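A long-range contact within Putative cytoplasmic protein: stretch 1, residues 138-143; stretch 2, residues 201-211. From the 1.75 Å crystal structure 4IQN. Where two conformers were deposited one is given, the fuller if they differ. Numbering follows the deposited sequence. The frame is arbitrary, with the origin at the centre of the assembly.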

ATOM      1  N   ILE A 138      -1.662  -0.325   0.087  1.00 17.08           N
ATOM      2  CA  ILE A 138      -2.609  -1.272   0.526  1.00 17.67           C
ATOM      3  C   ILE A 138      -3.962  -0.577   0.407  1.00 16.30           C
ATOM      4  O   ILE A 138      -4.139   0.558   0.908  1.00 20.36           O
ATOM      5  CB  ILE A 138      -2.337  -1.751   1.973  1.00 18.66           C
ATOM      6  CG1 ILE A 138      -0.881  -2.197   2.166  1.00 22.25           C
ATOM      7  CG2 ILE A 138      -3.240  -2.902   2.301  1.00 20.82           C
ATOM      8  CD1 ILE A 138      -0.606  -2.616   3.604  1.00 22.91           C
ATOM      9  N   TYR A 139      -4.889  -1.254  -0.252  1.00 17.55           N
ATOM     10  CA  TYR A 139      -6.201  -0.689  -0.607  1.00 17.77           C
ATOM     11  C   TYR A 139      -7.192  -1.161   0.423  1.00 18.90           C
ATOM     12  O   TYR A 139      -7.579  -2.330   0.417  1.00 18.95           O
ATOM     13  CB  TYR A 139      -6.605  -1.185  -2.016  1.00 18.07           C
ATOM     14  CG  TYR A 139      -7.556  -0.296  -2.757  1.00 17.98           C
ATOM     15  CD1 TYR A 139      -7.195   1.003  -3.117  1.00 18.81           C
ATOM     16  CD2 TYR A 139      -8.823  -0.745  -3.132  1.00 18.77           C
ATOM     17  CE1 TYR A 139      -8.087   1.840  -3.814  1.00 17.97           C
ATOM     18  CE2 TYR A 139      -9.713   0.099  -3.835  1.00 19.03           C
ATOM     19  CZ  TYR A 139      -9.342   1.386  -4.167  1.00 16.94           C
ATOM     20  OH  TYR A 139     -10.226   2.228  -4.865  1.00 22.94           O
ATOM     21  N   ILE A 140      -7.600  -0.263   1.336  1.00 19.00           N
ATOM     22  CA  ILE A 140      -8.342  -0.688   2.515  1.00 19.43           C
ATOM     23  C   ILE A 140      -9.851  -0.790   2.225  1.00 22.03           C
ATOM     24  O   ILE A 140     -10.601   0.142   2.453  1.00 22.40           O
ATOM     25  CB  ILE A 140      -8.089   0.265   3.674  1.00 20.18           C
ATOM     26  CG1 ILE A 140      -6.602   0.469   3.930  1.00 17.51           C
ATOM     27  CG2 ILE A 140      -8.794  -0.224   4.957  1.00 22.97           C
ATOM     28  CD1 ILE A 140      -5.782  -0.781   4.257  1.00 21.26           C
ATOM     29  N   THR A 141     -10.263  -1.924   1.674  1.00 21.31           N
ATOM     30  CA  THR A 141     -11.642  -2.198   1.348  1.00 23.44           C
ATOM     31  C   THR A 141     -12.098  -3.293   2.284  1.00 24.56           C
ATOM     32  O   THR A 141     -12.532  -2.996   3.404  1.00 24.03           O
ATOM     33  CB  THR A 141     -11.805  -2.580  -0.124  1.00 19.41           C
ATOM     34  OG1 THR A 141     -10.820  -3.547  -0.443  1.00 19.29           O
ATOM     35  CG2 THR A 141     -11.589  -1.375  -1.000  1.00 23.38           C
ATOM     36  N   GLU A 142     -11.944  -4.544   1.889  1.00 23.14           N
ATOM     37  CA  GLU A 142     -12.428  -5.669   2.694  1.00 25.52           C
ATOM     38  C   GLU A 142     -11.296  -6.671   2.735  1.00 23.12           C
ATOM     39  O   GLU A 142     -10.588  -6.842   1.734  1.00 22.59           O
ATOM     40  CB  GLU A 142     -13.687  -6.319   2.087  1.00 23.79           C
ATOM     41  CG  GLU A 142     -14.899  -5.412   1.920  1.00 28.19           C
ATOM     42  CD  GLU A 142     -15.466  -4.915   3.261  1.00 39.63           C
ATOM     43  OE1 GLU A 142     -15.300  -5.633   4.277  1.00 46.87           O
ATOM     44  OE2 GLU A 142     -16.079  -3.804   3.317  1.00 57.03           O
ATOM     45  N   ARG A 143     -11.099  -7.294   3.889  1.00 21.78           N
ATOM     46  CA  ARG A 143     -10.126  -8.376   4.000  1.00 24.68           C
ATOM     47  C   ARG A 143     -10.635  -9.688   3.409  1.00 21.65           C
ATOM     48  O   ARG A 143     -11.816 -10.002   3.436  1.00 25.70           O
ATOM     49  CB  ARG A 143      -9.716  -8.571   5.451  1.00 23.16           C
ATOM     50  CG  ARG A 143      -9.107  -7.312   6.024  1.00 26.19           C
ATOM     51  CD  ARG A 143      -8.258  -7.544   7.263  1.00 30.02           C
ATOM     52  NE  ARG A 143      -8.963  -8.306   8.274  1.00 30.58           N
ATOM     53  CZ  ARG A 143      -8.362  -8.916   9.293  1.00 29.76           C
ATOM     54  NH1 ARG A 143      -7.017  -8.861   9.473  1.00 26.67           N
ATOM     55  NH2 ARG A 143      -9.109  -9.595  10.137  1.00 36.74           N
ATOM     56  N   GLN A 201     -13.662  -7.561  -8.879  0.70 21.89           N
ATOM     57  CA  GLN A 201     -15.116  -7.569  -8.967  0.70 28.25           C
ATOM     58  C   GLN A 201     -15.683  -6.791  -7.785  0.70 26.93           C
ATOM     59  O   GLN A 201     -16.498  -5.883  -7.964  0.70 26.44           O
ATOM     60  CB  GLN A 201     -15.668  -8.986  -8.978  0.70 30.13           C
ATOM     61  CG  GLN A 201     -17.135  -9.055  -9.351  0.70 35.58           C
ATOM     62  CD  GLN A 201     -17.597 -10.455  -9.714  0.70 45.59           C
ATOM     63  OE1 GLN A 201     -16.788 -11.352  -9.961  0.70 57.70           O
ATOM     64  NE2 GLN A 201     -18.911 -10.648  -9.756  0.70 55.66           N
ATOM     65  N   ARG A 202     -15.192  -7.116  -6.599  1.00 26.56           N
ATOM     66  CA  ARG A 202     -15.724  -6.568  -5.359  1.00 28.49           C
ATOM     67  C   ARG A 202     -15.520  -5.056  -5.272  1.00 25.95           C
ATOM     68  O   ARG A 202     -16.419  -4.348  -4.852  1.00 24.61           O
ATOM     69  CB  ARG A 202     -15.046  -7.269  -4.161  1.00 27.17           C
ATOM     70  CG  ARG A 202     -15.532  -6.781  -2.777  1.00 26.76           C
ATOM     71  CD  ARG A 202     -14.648  -7.273  -1.671  1.00 23.62           C
ATOM     72  NE  ARG A 202     -13.315  -6.684  -1.824  1.00 24.07           N
ATOM     73  CZ  ARG A 202     -12.143  -7.273  -1.546  1.00 22.82           C
ATOM     74  NH1 ARG A 202     -12.051  -8.496  -1.021  1.00 21.22           N
ATOM     75  NH2 ARG A 202     -11.028  -6.624  -1.814  1.00 19.80           N
ATOM     76  N   ASP A 203     -14.347  -4.570  -5.684  1.00 26.92           N
ATOM     77  CA  ASP A 203     -13.944  -3.184  -5.497  1.00 25.87           C
ATOM     78  C   ASP A 203     -14.029  -2.323  -6.770  1.00 24.20           C
ATOM     79  O   ASP A 203     -13.594  -1.172  -6.777  1.00 22.08           O
ATOM     80  CB  ASP A 203     -12.514  -3.127  -4.941  1.00 21.45           C
ATOM     81  CG  ASP A 203     -12.367  -3.790  -3.562  1.00 23.89           C
ATOM     82  OD1 ASP A 203     -13.397  -4.066  -2.896  1.00 23.28           O
ATOM     83  OD2 ASP A 203     -11.203  -4.035  -3.143  1.00 23.97           O
ATOM     84  N   ALA A 204     -14.614  -2.871  -7.838  1.00 23.51           N
ATOM     85  CA  ALA A 204     -14.639  -2.196  -9.150  1.00 25.52           C
ATOM     86  C   ALA A 204     -15.273  -0.805  -9.109  1.00 26.00           C
ATOM     87  O   ALA A 204     -14.788   0.125  -9.765  1.00 22.78           O
ATOM     88  CB  ALA A 204     -15.359  -3.061 -10.165  1.00 26.92           C
ATOM     89  N   ALA A 205     -16.329  -0.655  -8.313  1.00 25.55           N
ATOM     90  CA  ALA A 205     -17.067   0.603  -8.296  1.00 28.49           C
ATOM     91  C   ALA A 205     -16.246   1.684  -7.604  1.00 26.66           C
ATOM     92  O   ALA A 205     -16.354   2.856  -7.929  1.00 31.60           O
ATOM     93  CB  ALA A 205     -18.428   0.426  -7.646  1.00 30.91           C
ATOM     94  N   LEU A 206     -15.390   1.272  -6.675  1.00 21.86           N
ATOM     95  CA  LEU A 206     -14.497   2.182  -6.022  1.00 22.66           C
ATOM     96  C   LEU A 206     -13.308   2.554  -6.884  1.00 22.29           C
ATOM     97  O   LEU A 206     -12.914   3.706  -6.924  1.00 23.54           O
ATOM     98  CB  LEU A 206     -14.050   1.607  -4.678  1.00 24.70           C
ATOM     99  CG  LEU A 206     -15.175   1.292  -3.692  1.00 24.36           C
ATOM    100  CD1 LEU A 206     -14.563   0.697  -2.425  1.00 24.79           C
ATOM    101  CD2 LEU A 206     -15.961   2.546  -3.359  1.00 28.89           C
ATOM    102  N   LEU A 207     -12.737   1.576  -7.582  1.00 21.33           N
ATOM    103  CA  LEU A 207     -11.607   1.852  -8.464  1.00 23.06           C
ATOM    104  C   LEU A 207     -12.004   2.819  -9.557  1.00 21.35           C
ATOM    105  O   LEU A 207     -11.200   3.639 -10.007  1.00 22.25           O
ATOM    106  CB  LEU A 207     -11.044   0.562  -9.088  1.00 24.86           C
ATOM    107  CG  LEU A 207     -10.404  -0.307  -8.016  1.00 31.23           C
ATOM    108  CD1 LEU A 207     -10.438  -1.782  -8.394  1.00 37.78           C
ATOM    109  CD2 LEU A 207      -8.999   0.202  -7.734  1.00 32.10           C
ATOM    110  N   ASP A 208     -13.251   2.714  -9.974  0.70 20.54           N
ATOM    111  CA  ASP A 208     -13.772   3.583 -11.001  0.70 27.62           C
ATOM    112  C   ASP A 208     -13.747   5.050 -10.553  0.70 26.09           C
ATOM    113  O   ASP A 208     -13.726   5.941 -11.382  0.70 24.28           O
ATOM    114  CB  ASP A 208     -15.182   3.121 -11.375  0.70 29.47           C
ATOM    115  CG  ASP A 208     -15.740   3.851 -12.554  0.70 32.84           C
ATOM    116  OD1 ASP A 208     -15.201   3.732 -13.674  0.70 52.26           O
ATOM    117  OD2 ASP A 208     -16.744   4.524 -12.359  0.70 43.10           O
ATOM    118  N   LEU A 209     -13.730   5.296  -9.238  1.00 23.25           N
ATOM    119  CA  LEU A 209     -13.626   6.659  -8.695  1.00 22.80           C
ATOM    120  C   LEU A 209     -12.188   7.215  -8.603  1.00 22.21           C
ATOM    121  O   LEU A 209     -11.992   8.408  -8.352  1.00 24.76           O
ATOM    122  CB  LEU A 209     -14.279   6.709  -7.294  1.00 23.90           C
ATOM    123  CG  LEU A 209     -15.733   6.239  -7.247  1.00 29.93           C
ATOM    124  CD1 LEU A 209     -16.233   6.036  -5.815  1.00 37.16           C
ATOM    125  CD2 LEU A 209     -16.630   7.183  -8.017  1.00 35.70           C
ATOM    126  N   GLU A 210     -11.179   6.364  -8.772  1.00 22.64           N
ATOM    127  CA  GLU A 210      -9.770   6.795  -8.614  1.00 19.67           C
ATOM    128  C   GLU A 210      -9.267   7.507  -9.866  1.00 22.27           C
ATOM    129  O   GLU A 210      -8.827   6.859 -10.842  1.00 24.52           O
ATOM    130  CB  GLU A 210      -8.863   5.579  -8.337  1.00 20.43           C
ATOM    131  CG  GLU A 210      -9.266   4.770  -7.092  1.00 20.94           C
ATOM    132  CD  GLU A 210      -8.924   5.425  -5.761  1.00 20.15           C
ATOM    133  OE1 GLU A 210      -8.415   6.586  -5.739  1.00 20.06           O
ATOM    134  OE2 GLU A 210      -9.168   4.730  -4.725  1.00 20.23           O
ATOM    135  N   ASP A 211      -9.319   8.810  -9.858  1.00 18.75           N
ATOM    136  CA  ASP A 211      -8.839   9.644 -10.978  1.00 21.99           C
ATOM    137  C   ASP A 211      -8.656  11.030 -10.416  1.00 21.14           C
ATOM    138  O   ASP A 211      -9.053  11.326  -9.253  1.00 21.78           O
ATOM    139  CB  ASP A 211      -9.852   9.635 -12.148  1.00 23.24           C
ATOM    140  CG  ASP A 211      -9.217  10.032 -13.526  1.00 32.12           C
ATOM    141  OD1 ASP A 211      -8.027  10.401 -13.650  1.00 26.59           O
ATOM    142  OD2 ASP A 211      -9.958   9.998 -14.516  1.00 35.56           O
TER
HETATM  143  O   HOH W   1      -9.199  -8.293  -0.258  1.00 20.48           O
HETATM  144  O   HOH W   2     -13.469 -10.136   0.925  1.00 29.82           O

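Contacts between distant parts of a chain often rest on a few buried hydroxyl groups, each given to a carboxylate, with apolar side chains packed around them. The contact between residues 138-143 and 201-211 is a compact example: strand and helix run almost at right angles, at 89°, their axes no closer than 11.5 Å. Tyr139 reaches across, while Thr141 works where the stretches come nearer.

Ile138 is out of reach; Tyr139 points toward stretch 2, Ile140 away, and Thr141 toward it again. With chi1 in the t well, the tyrosine ring extends far enough for its OH to donate a hydrogen bond to OE2 of Glu210, 2.7 Å away. Glu210 closes the type I turn that begins at Leu207, and its buried carboxylate is also satisfied elsewhere in the structure. Leu207 CD2 packs 3.8 Å from Tyr139 CZ, so one residue serves both polar and apolar partners. The phenol supplies both the length and the donor.

Thr141, also buried, works at shorter range, where the backbones come nearest. Its OG1 donates to OD2 of Asp203 at 2.8 Å, while its methyl CG2 meets Leu206 CD1 at 3.9 Å, a division suited to a β-branched alcohol. Asp203 is held in place by its neighbour: Arg202 NE bonds to Asp203 OD1 at 2.8 Å in a salt bridge, and Arg202 NH2 to Asp203 OD2 at 2.9 Å, a nearly linear pair.

At the exposed margin, Glu142 starts toward stretch 2, with CB 3.9 Å from Arg202 NE, but the end of its side chain leads away. Its carbonyl O lies over one face of the Arg202 guanidinium, 3.5 Å from NH1, and water 1 links that oxygen to Arg202 NH2. Water 2 similarly joins Arg143 O to Arg202 NH1, extending the contact through solvent.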